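Local coordinates for ATPase associated with various cellular activities, AAA_5 (PDB 6N0S), which probably hydrolyses ATP as an McrB restriction protein, represented here by its N-terminal EVE domain, which resembles PUA-like RNA-binding proteins, at residues K96-L99 with R100-L104; I118-R121 with R122-P126; D150-R153 with D154-H158; W19-T23 with L24-G28. All blocks are in the same frame, centred on the assembly; numbering follows the deposited sequence.

Contact 1. Residues K96-L99 with R100-L104; sequences KKVL and RKIFL
Leu99 and Phe103, one helical turn apart, make the close-packed side of this local contact. Phe103 CG lies beside its own backbone N (chi1 -66°), which turns the ring back over the preceding turn, with one face above the Leu99 carbonyl group. Its CG is 3.3 Å from Leu99 O, while Leu99 C is offset toward the rim. The same oxygen accepts the backbone bond from Phe103 N at 2.8 Å, with a C=O...N angle of 164°. Farther out, Leu99 CD2 meets the ring at Phe103 CZ, 4.3 Å away. Both residues are buried: Leu99 rests on Leu134, Thr30 and Trp32, and Phe103 meets Tyr116 edge-to-face. Next to them, Val98 and Ile102 lie side by side and point the same way, Val98 CG1 touching Ile102 CD1 at 3.8 Å. Ile102 CD1 also approaches Val98 O at 3.5 Å, so apolar carbon flanks the helix carbonyl as well.

The lysine-rich side is looser and wetter. Lys96 and Arg100 are joined through a water that accepts from Arg100 NE at 2.9 Å, at the edge and in the plane of the guanidinium; its links to Lys96 O and Lys96 NZ are weak. Lys96 NZ and Arg100 NH2 stay 4.9 Å apart as like charges, and Arg100 NH2 instead pairs with Asp114 of helix 110-124. Exposed Lys101 turns its amine to Asp105. Such segregation, with apolar i/i+4 pairs on one side and cationic side chains on the other, marks helix 92-105 as an amphipathic alpha helix packed against strands 30-34 and 132-136 and helix 110-124.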
loop_
_atom_site.group_PDB
_atom_site.type_symbol
_atom_site.label_atom_id
_atom_site.label_comp_id
_atom_site.label_asym_id
_atom_site.label_seq_id
_atom_site.Cartn_x
_atom_site.Cartn_y
_atom_site.Cartn_z
ATOM N N LYS A 96 -8.995 1.111 12.808
ATOM C CA LYS A 96 -9.713 -0.180 12.700
ATOM C C LYS A 96 -11.174 0.000 12.328
ATOM O O LYS A 96 -11.739 -0.767 11.541
ATOM C CB LYS A 96 -9.720 -0.908 14.030
ATOM C CG LYS A 96 -8.579 -1.702 14.389
ATOM C CD LYS A 96 -8.821 -2.103 15.840
ATOM C CE LYS A 96 -8.749 -3.607 16.019
ATOM N NZ LYS A 96 -9.960 -4.262 15.498
ATOM N N LYS A 97 -11.828 0.951 12.985
ATOM C CA LYS A 97 -13.242 1.168 12.769
ATOM C C LYS A 97 -13.488 1.785 11.399
ATOM O O LYS A 97 -14.451 1.439 10.716
ATOM C CB LYS A 97 -13.767 2.039 13.918
ATOM C CG LYS A 97 -15.228 2.355 13.897
ATOM C CD LYS A 97 -15.615 3.167 15.141
ATOM C CE LYS A 97 -17.098 3.527 15.145
ATOM N NZ LYS A 97 -17.967 2.316 15.427
ATOM N N VAL A 98 -12.610 2.682 10.959
ATOM C CA VAL A 98 -12.749 3.265 9.623
ATOM C C VAL A 98 -12.511 2.214 8.549
ATOM O O VAL A 98 -13.234 2.144 7.545
ATOM C CB VAL A 98 -11.775 4.445 9.465
ATOM C CG1 VAL A 98 -11.740 4.898 8.018
ATOM C CG2 VAL A 98 -12.144 5.583 10.417
ATOM N N LEU A 99 -11.454 1.412 8.711
ATOM C CA LEU A 99 -11.166 0.366 7.723
ATOM C C LEU A 99 -12.256 -0.697 7.694
ATOM O O LEU A 99 -12.623 -1.185 6.614
ATOM C CB LEU A 99 -9.827 -0.287 8.027
ATOM C CG LEU A 99 -8.610 0.654 7.933
ATOM C CD1 LEU A 99 -7.341 -0.009 8.517
ATOM C CD2 LEU A 99 -8.422 1.018 6.493
ATOM N N ARG A 100 -12.759 -1.105 8.860
ATOM C CA ARG A 100 -13.822 -2.128 8.861
ATOM C C ARG A 100 -15.027 -1.660 8.051
ATOM O O ARG A 100 -15.607 -2.427 7.265
ATOM C CB ARG A 100 -14.236 -2.462 10.302
ATOM C CG ARG A 100 -15.474 -3.453 10.424
ATOM C CD ARG A 100 -15.712 -3.929 11.884
ATOM N NE ARG A 100 -14.607 -4.720 12.421
ATOM C CZ ARG A 100 -14.440 -6.026 12.278
ATOM N NH1 ARG A 100 -15.329 -6.770 11.618
ATOM N NH2 ARG A 100 -13.360 -6.589 12.808
ATOM N N LYS A 101 -15.424 -0.397 8.225
ATOM C CA LYS A 101 -16.517 0.142 7.425
ATOM C C LYS A 101 -16.176 0.118 5.945
ATOM O O LYS A 101 -16.989 -0.306 5.116
ATOM C CB LYS A 101 -16.862 1.555 7.890
ATOM C CG LYS A 101 -17.824 2.291 6.972
ATOM C CD LYS A 101 -18.320 3.578 7.629
ATOM C CE LYS A 101 -18.877 4.561 6.613
ATOM N NZ LYS A 101 -19.822 3.903 5.655
ATOM N N ILE A 102 -14.975 0.562 5.578
ATOM C CA ILE A 102 -14.621 0.554 4.161
ATOM C C ILE A 102 -14.637 -0.869 3.614
ATOM O O ILE A 102 -15.133 -1.121 2.508
ATOM C CB ILE A 102 -13.259 1.233 3.941
ATOM C CG1 ILE A 102 -13.371 2.720 4.220
ATOM C CG2 ILE A 102 -12.821 1.044 2.517
ATOM C CD1 ILE A 102 -12.040 3.426 4.475
ATOM N N PHE A 103 -14.065 -1.824 4.355
ATOM C CA PHE A 103 -13.987 -3.176 3.820
ATOM C C PHE A 103 -15.392 -3.804 3.711
ATOM O O PHE A 103 -15.705 -4.468 2.712
ATOM C CB PHE A 103 -13.043 -4.032 4.688
ATOM C CG PHE A 103 -11.563 -3.605 4.673
ATOM C CD1 PHE A 103 -11.059 -2.660 3.782
ATOM C CD2 PHE A 103 -10.681 -4.193 5.561
ATOM C CE1 PHE A 103 -9.695 -2.302 3.807
ATOM C CE2 PHE A 103 -9.338 -3.855 5.586
ATOM C CZ PHE A 103 -8.843 -2.916 4.706
ATOM N N LEU A 104 -16.262 -3.585 4.711
ATOM C CA LEU A 104 -17.638 -4.123 4.635
ATOM C C LEU A 104 -18.395 -3.522 3.461
ATOM O O LEU A 104 -19.045 -4.245 2.703
ATOM C CB LEU A 104 -18.424 -3.874 5.938
ATOM C CG LEU A 104 -18.045 -4.685 7.196
ATOM C CD1 LEU A 104 -18.582 -4.040 8.494
ATOM C CD2 LEU A 104 -18.485 -6.143 7.114
HETATM O O HOH W 1 -12.436 -3.282 13.768
#

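Contact 2. Residues I118-R121 with R122-P126; sequences IAIR and RIIRP
Ile120 and Ile124 form the apolar part of this last helical turn, Ile120 CG2 meeting Ile124 CD1 at 3.6 Å. Ile124 CG1 sits between its own backbone N and carbonyl carbon (chi1 60°), and this torsion brings it within 3.6 Å of Ile120 O as well. On the body side, Ile120 packs on Trp32 and Ile124 on Met34 and Phe132, so this edge of the helix faces the three-stranded antiparallel sheet.

Among the backbone bonds, Ile120 O is gripped twice: Ile124 N reaches it at 3.1 Å, nearly in line with C=O, whereas Ile123 N comes from above the carbonyl plane at 2.8 Å. Here helix 110-124 reaches its C-terminal end. Arg125 takes positive phi (45°) while its N still bonds Arg121 O, and Pro126, having no N-H, cannot prolong the pattern.

The charged groups lie on the outer surface. Arg125 NH1 donates to Arg122 O at 3.1 Å, with the oxygen in the guanidinium plane, so a cation sits by a late carbonyl of the helix and would probably be favoured by the helix dipole. Arg121 crosses Arg125 at about a right angle, their guanidinium planes 73° apart, and its CG touches Pro126 CD at 3.9 Å.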
loop_
_atom_site.group_PDB
_atom_site.type_symbol
_atom_site.label_atom_id
_atom_site.label_comp_id
_atom_site.label_asym_id
_atom_site.label_seq_id
_atom_site.Cartn_x
_atom_site.Cartn_y
_atom_site.Cartn_z
ATOM N N ILE A 118 -6.460 -9.289 13.419
ATOM C CA ILE A 118 -5.716 -10.179 14.311
ATOM C C ILE A 118 -4.343 -10.464 13.736
ATOM O O ILE A 118 -3.342 -10.510 14.464
ATOM C CB ILE A 118 -6.499 -11.489 14.551
ATOM C CG1 ILE A 118 -7.337 -11.400 15.800
ATOM C CG2 ILE A 118 -5.588 -12.674 14.780
ATOM C CD1 ILE A 118 -8.428 -10.539 15.660
ATOM N N ALA A 119 -4.273 -10.678 12.423
ATOM C CA ALA A 119 -2.984 -10.936 11.786
ATOM C C ALA A 119 -2.080 -9.709 11.844
ATOM O O ALA A 119 -0.905 -9.810 12.204
ATOM C CB ALA A 119 -3.211 -11.373 10.340
ATOM N N ILE A 120 -2.616 -8.537 11.509
ATOM C CA ILE A 120 -1.830 -7.306 11.566
ATOM C C ILE A 120 -1.348 -7.047 12.988
ATOM O O ILE A 120 -0.180 -6.709 13.221
ATOM C CB ILE A 120 -2.657 -6.113 11.050
ATOM C CG1 ILE A 120 -3.027 -6.274 9.571
ATOM C CG2 ILE A 120 -1.877 -4.820 11.238
ATOM C CD1 ILE A 120 -1.871 -6.605 8.658
ATOM N N ARG A 121 -2.253 -7.170 13.963
ATOM C CA ARG A 121 -1.931 -6.750 15.326
ATOM C C ARG A 121 -0.833 -7.616 15.921
ATOM O O ARG A 121 -0.007 -7.127 16.696
ATOM C CB ARG A 121 -3.180 -6.795 16.212
ATOM C CG ARG A 121 -3.141 -5.746 17.320
ATOM C CD ARG A 121 -3.427 -6.349 18.693
ATOM N NE ARG A 121 -2.215 -6.501 19.506
ATOM C CZ ARG A 121 -1.545 -7.647 19.664
ATOM N NH1 ARG A 121 -0.458 -7.668 20.425
ATOM N NH2 ARG A 121 -1.949 -8.769 19.060
ATOM N N ARG A 122 -0.803 -8.898 15.563
ATOM C CA ARG A 122 0.329 -9.754 15.905
ATOM C C ARG A 122 1.660 -9.092 15.570
ATOM O O ARG A 122 2.654 -9.269 16.283
ATOM C CB ARG A 122 0.251 -11.075 15.142
ATOM C CG ARG A 122 -0.780 -12.038 15.622
ATOM C CD ARG A 122 -0.620 -13.331 14.894
ATOM N NE ARG A 122 0.617 -13.983 15.301
ATOM C CZ ARG A 122 0.772 -14.663 16.436
ATOM N NH1 ARG A 122 -0.242 -14.803 17.301
ATOM N NH2 ARG A 122 1.947 -15.212 16.703
ATOM N N ILE A 123 1.707 -8.348 14.468
ATOM C CA ILE A 123 2.970 -7.916 13.896
ATOM C C ILE A 123 3.362 -6.511 14.343
ATOM O O ILE A 123 4.537 -6.256 14.623
ATOM C CB ILE A 123 2.874 -8.039 12.362
ATOM C CG1 ILE A 123 2.886 -9.519 12.011
ATOM C CG2 ILE A 123 4.044 -7.347 11.653
ATOM C CD1 ILE A 123 2.392 -9.788 10.669
ATOM N N ILE A 124 2.421 -5.573 14.417
ATOM C CA ILE A 124 2.791 -4.186 14.689
ATOM C C ILE A 124 2.605 -3.754 16.142
ATOM O O ILE A 124 3.245 -2.773 16.563
ATOM C CB ILE A 124 2.056 -3.196 13.755
ATOM C CG1 ILE A 124 0.548 -3.272 13.901
ATOM C CG2 ILE A 124 2.464 -3.437 12.318
ATOM C CD1 ILE A 124 -0.172 -2.236 13.071
ATOM N N ARG A 125 1.769 -4.438 16.911
ATOM C CA ARG A 125 1.596 -4.196 18.346
ATOM C C ARG A 125 1.471 -2.713 18.688
ATOM O O ARG A 125 2.372 -2.133 19.295
ATOM C CB ARG A 125 2.754 -4.830 19.117
ATOM C CG ARG A 125 2.940 -6.314 18.763
ATOM C CD ARG A 125 4.129 -6.957 19.447
ATOM N NE ARG A 125 5.404 -6.489 18.909
ATOM C CZ ARG A 125 5.950 -6.916 17.772
ATOM N NH1 ARG A 125 5.345 -7.838 17.030
ATOM N NH2 ARG A 125 7.105 -6.420 17.367
ATOM N N PRO A 126 0.358 -2.076 18.349
ATOM C CA PRO A 126 0.202 -0.660 18.656
ATOM C C PRO A 126 0.113 -0.417 20.152
ATOM O O PRO A 126 -0.260 -1.287 20.934
ATOM C CB PRO A 126 -1.117 -0.289 17.972
ATOM C CG PRO A 126 -1.411 -1.412 17.048
ATOM C CD PRO A 126 -0.840 -2.617 17.701
#

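Contact 3. Residues D150-R153 with D154-H158; sequences DQVR and DIISH
Val152 meets Ile155 and Ile156 round a tight turn in the long loop between strands 138-148 and 166-169. The backbone from Val152 to Ile155 has the form of a type I beta turn, its end CA atoms 5.2 Å apart, and one further bond widens it into an alpha turn. Val152 O serves both: Ile156 N approaches almost in line with the carbonyl (C=O...N 178°), while Ile155 N bonds from above the carbonyl plane.

Ile155 can be followed outward. Its CB stands 3.4 Å from Val152 O. CG1, placed beside the backbone N of Ile155 (chi1 -69°), draws off to 4.2 Å from the same Val152 O. At the tip, CD1 comes round to the start of the turn and touches Val152 at its CA and CB, a loose apolar contact. Beyond the turn, Ile155 leans on Asp173 of helix 171-178.

Ile156 packs more deeply, crossing Val152 at a slant. Its CG1 lies 3.8 Å from Val152 CG2 and also borders Val152 O, so the oxygen that takes two hydrogen bonds is bordered by carbon on that side. Both residues are buried, with Val152 against Arg180 and Ile156 against Tyr149 and Asp173.

The charged side is exposed. Arg153 NH1 forms a long salt bridge to Asp150 OD1 at 3.5 Å. The carboxylate of Asp154 stands steeply to the same guanidinium, their planes 79° apart, without direct contact of the charged atoms. One water bridges the turn and the chain that follows it, donating to Arg153 O at 3.1 Å and accepting from His158 N at 2.9 Å.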
loop_
_atom_site.group_PDB
_atom_site.type_symbol
_atom_site.label_atom_id
_atom_site.label_comp_id
_atom_site.label_asym_id
_atom_site.label_seq_id
_atom_site.Cartn_x
_atom_site.Cartn_y
_atom_site.Cartn_z
ATOM N N ASP A 150 9.891 -12.271 -11.382
ATOM C CA ASP A 150 10.932 -12.723 -12.301
ATOM C C ASP A 150 10.841 -12.046 -13.669
ATOM O O ASP A 150 11.855 -11.942 -14.365
ATOM C CB ASP A 150 10.858 -14.240 -12.447
ATOM C CG ASP A 150 12.073 -14.808 -13.134
ATOM O OD1 ASP A 150 13.178 -14.755 -12.538
ATOM O OD2 ASP A 150 11.927 -15.295 -14.276
ATOM N N GLN A 151 9.668 -11.545 -14.060
ATOM C CA GLN A 151 9.559 -10.852 -15.335
ATOM C C GLN A 151 10.217 -9.482 -15.322
ATOM O O GLN A 151 10.500 -8.945 -16.395
ATOM C CB GLN A 151 8.093 -10.674 -15.728
ATOM C CG GLN A 151 7.340 -11.932 -16.191
ATOM C CD GLN A 151 5.851 -11.672 -16.367
ATOM O OE1 GLN A 151 5.056 -11.999 -15.492
ATOM N NE2 GLN A 151 5.474 -11.051 -17.486
ATOM N N VAL A 152 10.431 -8.878 -14.154
ATOM C CA VAL A 152 10.934 -7.512 -14.114
ATOM C C VAL A 152 12.084 -7.383 -13.123
ATOM O O VAL A 152 12.468 -6.269 -12.758
ATOM C CB VAL A 152 9.819 -6.511 -13.772
ATOM C CG1 VAL A 152 8.772 -6.538 -14.826
ATOM C CG2 VAL A 152 9.199 -6.809 -12.396
ATOM N N ARG A 153 12.676 -8.514 -12.732
ATOM C CA ARG A 153 13.652 -8.524 -11.648
ATOM C C ARG A 153 14.896 -7.712 -11.985
ATOM O O ARG A 153 15.574 -7.227 -11.080
ATOM C CB ARG A 153 14.036 -9.970 -11.306
ATOM C CG ARG A 153 14.666 -10.764 -12.443
ATOM C CD ARG A 153 15.019 -12.198 -12.018
ATOM N NE ARG A 153 15.799 -12.236 -10.779
ATOM C CZ ARG A 153 15.375 -12.727 -9.611
ATOM N NH1 ARG A 153 14.163 -13.250 -9.481
ATOM N NH2 ARG A 153 16.178 -12.702 -8.553
ATOM N N ASP A 154 15.216 -7.561 -13.267
ATOM C CA ASP A 154 16.395 -6.822 -13.680
ATOM C C ASP A 154 16.078 -5.366 -13.960
ATOM O O ASP A 154 16.979 -4.613 -14.332
ATOM C CB ASP A 154 17.033 -7.499 -14.904
ATOM C CG ASP A 154 17.712 -8.832 -14.542
ATOM O OD1 ASP A 154 18.397 -8.881 -13.499
ATOM O OD2 ASP A 154 17.549 -9.832 -15.274
ATOM N N ILE A 155 14.844 -4.949 -13.706
ATOM C CA ILE A 155 14.375 -3.599 -13.976
ATOM C C ILE A 155 14.161 -2.826 -12.684
ATOM O O ILE A 155 14.702 -1.728 -12.503
ATOM C CB ILE A 155 13.078 -3.646 -14.808
ATOM C CG1 ILE A 155 13.394 -4.150 -16.208
ATOM C CG2 ILE A 155 12.403 -2.283 -14.841
ATOM C CD1 ILE A 155 12.198 -4.715 -16.914
ATOM N N ILE A 156 13.362 -3.382 -11.778
ATOM C CA ILE A 156 13.172 -2.812 -10.445
ATOM C C ILE A 156 14.168 -3.465 -9.490
ATOM O O ILE A 156 14.768 -4.495 -9.812
ATOM C CB ILE A 156 11.714 -2.971 -9.956
ATOM C CG1 ILE A 156 11.171 -4.403 -10.137
ATOM C CG2 ILE A 156 10.792 -1.997 -10.708
ATOM C CD1 ILE A 156 11.508 -5.391 -9.008
ATOM N N SER A 157 14.350 -2.889 -8.306
ATOM C CA SER A 157 15.363 -3.380 -7.391
ATOM C C SER A 157 14.691 -3.852 -6.109
ATOM O O SER A 157 14.596 -3.118 -5.120
ATOM C CB SER A 157 16.427 -2.298 -7.117
ATOM O OG SER A 157 17.550 -2.938 -6.539
ATOM N N HIS A 158 14.275 -5.109 -6.123
ATOM C CA HIS A 158 13.579 -5.701 -4.986
ATOM C C HIS A 158 14.440 -5.697 -3.723
ATOM O O HIS A 158 13.906 -5.582 -2.619
ATOM C CB HIS A 158 13.139 -7.123 -5.382
ATOM C CG HIS A 158 12.506 -7.911 -4.283
ATOM N ND1 HIS A 158 13.240 -8.630 -3.365
ATOM C CD2 HIS A 158 11.203 -8.157 -3.998
ATOM C CE1 HIS A 158 12.421 -9.241 -2.529
ATOM N NE2 HIS A 158 11.177 -8.979 -2.896
HETATM O O HOH W 2 14.989 -7.054 -8.082
#

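Contact 4. Residues W19-T23 with L24-G28; sequences WILPT and LDHIG
Thr23 leads directly into a type I beta turn running from Leu24 to Ile27, closed by Ile27 N bonding to Leu24 O at 3.1 Å. Thr23 OG1 points opposite its backbone N across the CA-CB bond (chi1 -178°) and so faces forward along the chain. There it accepts from Asp25 N at 3.0 Å in a nearly straight bond, with an N-H...O angle of 167°. The Asp25 side chain folds against the same hydroxyl, its CG 3.3 Å from Thr23 OG1.

On its other branch, Thr23 CG2 lies 3.8 Å from His26 ND1. The His26 ring turns back toward Thr23, and its CE1 lies 3.1 Å from Thr23 O, which sits at the ring edge in the ring plane. Leu21 CD1 reaches the same edge, 3.7 Å from His26 CE1, its side chain crossing that of His26 at about a right angle. Ile27 CG1 covers part of one ring face, and Tyr116 meets the buried imidazole edge-to-face. With an alanine at Thr23, Asp25 N would probably lose its acceptor and the imidazole its methyl neighbour, making the entry to the turn more mobile.

A threonine hydroxyl bound to the N-H two residues on is the signature of an ST turn, which here introduces the type I turn of the loop from strand 12-17 to strand 30-34.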
loop_
_atom_site.group_PDB
_atom_site.type_symbol
_atom_site.label_atom_id
_atom_site.label_comp_id
_atom_site.label_asym_id
_atom_site.label_seq_id
_atom_site.Cartn_x
_atom_site.Cartn_y
_atom_site.Cartn_z
ATOM N N TRP A 19 3.210 -9.784 4.448
ATOM C CA TRP A 19 2.863 -10.536 5.640
ATOM C C TRP A 19 1.716 -11.477 5.316
ATOM O O TRP A 19 0.973 -11.265 4.354
ATOM C CB TRP A 19 2.507 -9.586 6.798
ATOM C CG TRP A 19 3.659 -8.632 7.149
ATOM C CD1 TRP A 19 3.849 -7.353 6.667
ATOM C CD2 TRP A 19 4.775 -8.889 8.031
ATOM N NE1 TRP A 19 5.006 -6.814 7.196
ATOM C CE2 TRP A 19 5.594 -7.729 8.026
ATOM C CE3 TRP A 19 5.162 -9.979 8.820
ATOM C CZ2 TRP A 19 6.750 -7.629 8.786
ATOM C CZ3 TRP A 19 6.318 -9.877 9.581
ATOM C CH2 TRP A 19 7.105 -8.713 9.554
ATOM N N ILE A 20 1.575 -12.541 6.117
ATOM C CA ILE A 20 0.479 -13.483 5.880
ATOM C C ILE A 20 -0.826 -12.730 6.039
ATOM O O ILE A 20 -0.990 -11.940 6.974
ATOM C CB ILE A 20 0.552 -14.679 6.846
ATOM C CG1 ILE A 20 1.801 -15.515 6.592
ATOM C CG2 ILE A 20 -0.723 -15.591 6.702
ATOM C CD1 ILE A 20 2.211 -16.340 7.787
ATOM N N LEU A 21 -1.749 -12.952 5.120
ATOM C CA LEU A 21 -3.029 -12.269 5.121
ATOM C C LEU A 21 -4.139 -13.281 4.900
ATOM O O LEU A 21 -3.933 -14.274 4.213
ATOM C CB LEU A 21 -3.100 -11.216 4.007
ATOM C CG LEU A 21 -2.257 -9.966 4.196
ATOM C CD1 LEU A 21 -2.348 -9.124 2.929
ATOM C CD2 LEU A 21 -2.711 -9.194 5.436
ATOM N N PRO A 22 -5.326 -13.052 5.465
ATOM C CA PRO A 22 -6.455 -13.963 5.213
ATOM C C PRO A 22 -7.131 -13.730 3.876
ATOM O O PRO A 22 -7.994 -14.522 3.487
ATOM C CB PRO A 22 -7.406 -13.643 6.363
ATOM C CG PRO A 22 -7.140 -12.180 6.646
ATOM C CD PRO A 22 -5.648 -12.050 6.495
ATOM N N THR A 23 -6.778 -12.669 3.162
ATOM C CA THR A 23 -7.440 -12.315 1.914
ATOM C C THR A 23 -6.579 -11.276 1.214
ATOM O O THR A 23 -5.796 -10.598 1.864
ATOM C CB THR A 23 -8.845 -11.736 2.158
ATOM O OG1 THR A 23 -9.470 -11.440 0.906
ATOM C CG2 THR A 23 -8.766 -10.454 2.968
ATOM N N LEU A 24 -6.743 -11.162 -0.107
ATOM C CA LEU A 24 -6.202 -10.049 -0.888
ATOM C C LEU A 24 -7.286 -9.107 -1.382
ATOM O O LEU A 24 -6.983 -8.157 -2.114
ATOM C CB LEU A 24 -5.405 -10.580 -2.091
ATOM C CG LEU A 24 -4.297 -11.592 -1.755
ATOM C CD1 LEU A 24 -3.630 -12.140 -3.016
ATOM C CD2 LEU A 24 -3.263 -11.005 -0.828
ATOM N N ASP A 25 -8.544 -9.354 -1.003
ATOM C CA ASP A 25 -9.676 -8.598 -1.527
ATOM C C ASP A 25 -9.643 -7.135 -1.095
ATOM O O ASP A 25 -10.232 -6.280 -1.765
ATOM C CB ASP A 25 -10.996 -9.237 -1.059
ATOM C CG ASP A 25 -11.254 -10.609 -1.681
ATOM O OD1 ASP A 25 -10.466 -11.043 -2.546
ATOM O OD2 ASP A 25 -12.272 -11.245 -1.323
ATOM N N HIS A 26 -8.989 -6.823 0.011
ATOM C CA HIS A 26 -8.905 -5.438 0.453
ATOM C C HIS A 26 -7.844 -4.631 -0.296
ATOM O O HIS A 26 -7.755 -3.412 -0.097
ATOM C CB HIS A 26 -8.565 -5.406 1.913
ATOM C CG HIS A 26 -7.221 -5.985 2.193
ATOM N ND1 HIS A 26 -6.908 -7.301 1.914
ATOM C CD2 HIS A 26 -6.089 -5.413 2.664
ATOM C CE1 HIS A 26 -5.641 -7.520 2.227
ATOM N NE2 HIS A 26 -5.128 -6.394 2.690
ATOM N N ILE A 27 -7.015 -5.282 -1.090
ATOM C CA ILE A 27 -5.875 -4.609 -1.707
ATOM C C ILE A 27 -6.389 -3.757 -2.848
ATOM O O ILE A 27 -7.155 -4.234 -3.693
ATOM C CB ILE A 27 -4.821 -5.613 -2.184
ATOM C CG1 ILE A 27 -4.176 -6.261 -0.956
ATOM C CG2 ILE A 27 -3.676 -4.868 -2.986
ATOM C CD1 ILE A 27 -3.197 -7.366 -1.261
ATOM N N GLY A 28 -6.011 -2.479 -2.844
ATOM C CA GLY A 28 -6.523 -1.541 -3.808
ATOM C C GLY A 28 -7.517 -0.560 -3.241
ATOM O O GLY A 28 -7.888 0.386 -3.943
#

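How the contacts relate
Along the chain the order is contact 4, contact 1, contact 2, contact 3. The first three cluster: contacts 1 and 2 lie on the consecutive helices 92-105 and 110-124, their centres 16 Å apart and without touching, while the loop of contact 4 meets both. Phe103 CZ packs on His26 CB at 3.8 Å, and Ile123 CD1 on Trp19 CE3 at 3.3 Å. This loop, between strand 12-17 of the five-stranded sheet and strand 30-34 of the three-stranded one, thus joins the helical pair to the strand framework. Contact 3 is remote, centred 34 Å from contact 1 on the opposite side of the chain's centre, so it belongs to the far flank of the EVE domain and shares no packing with the other three.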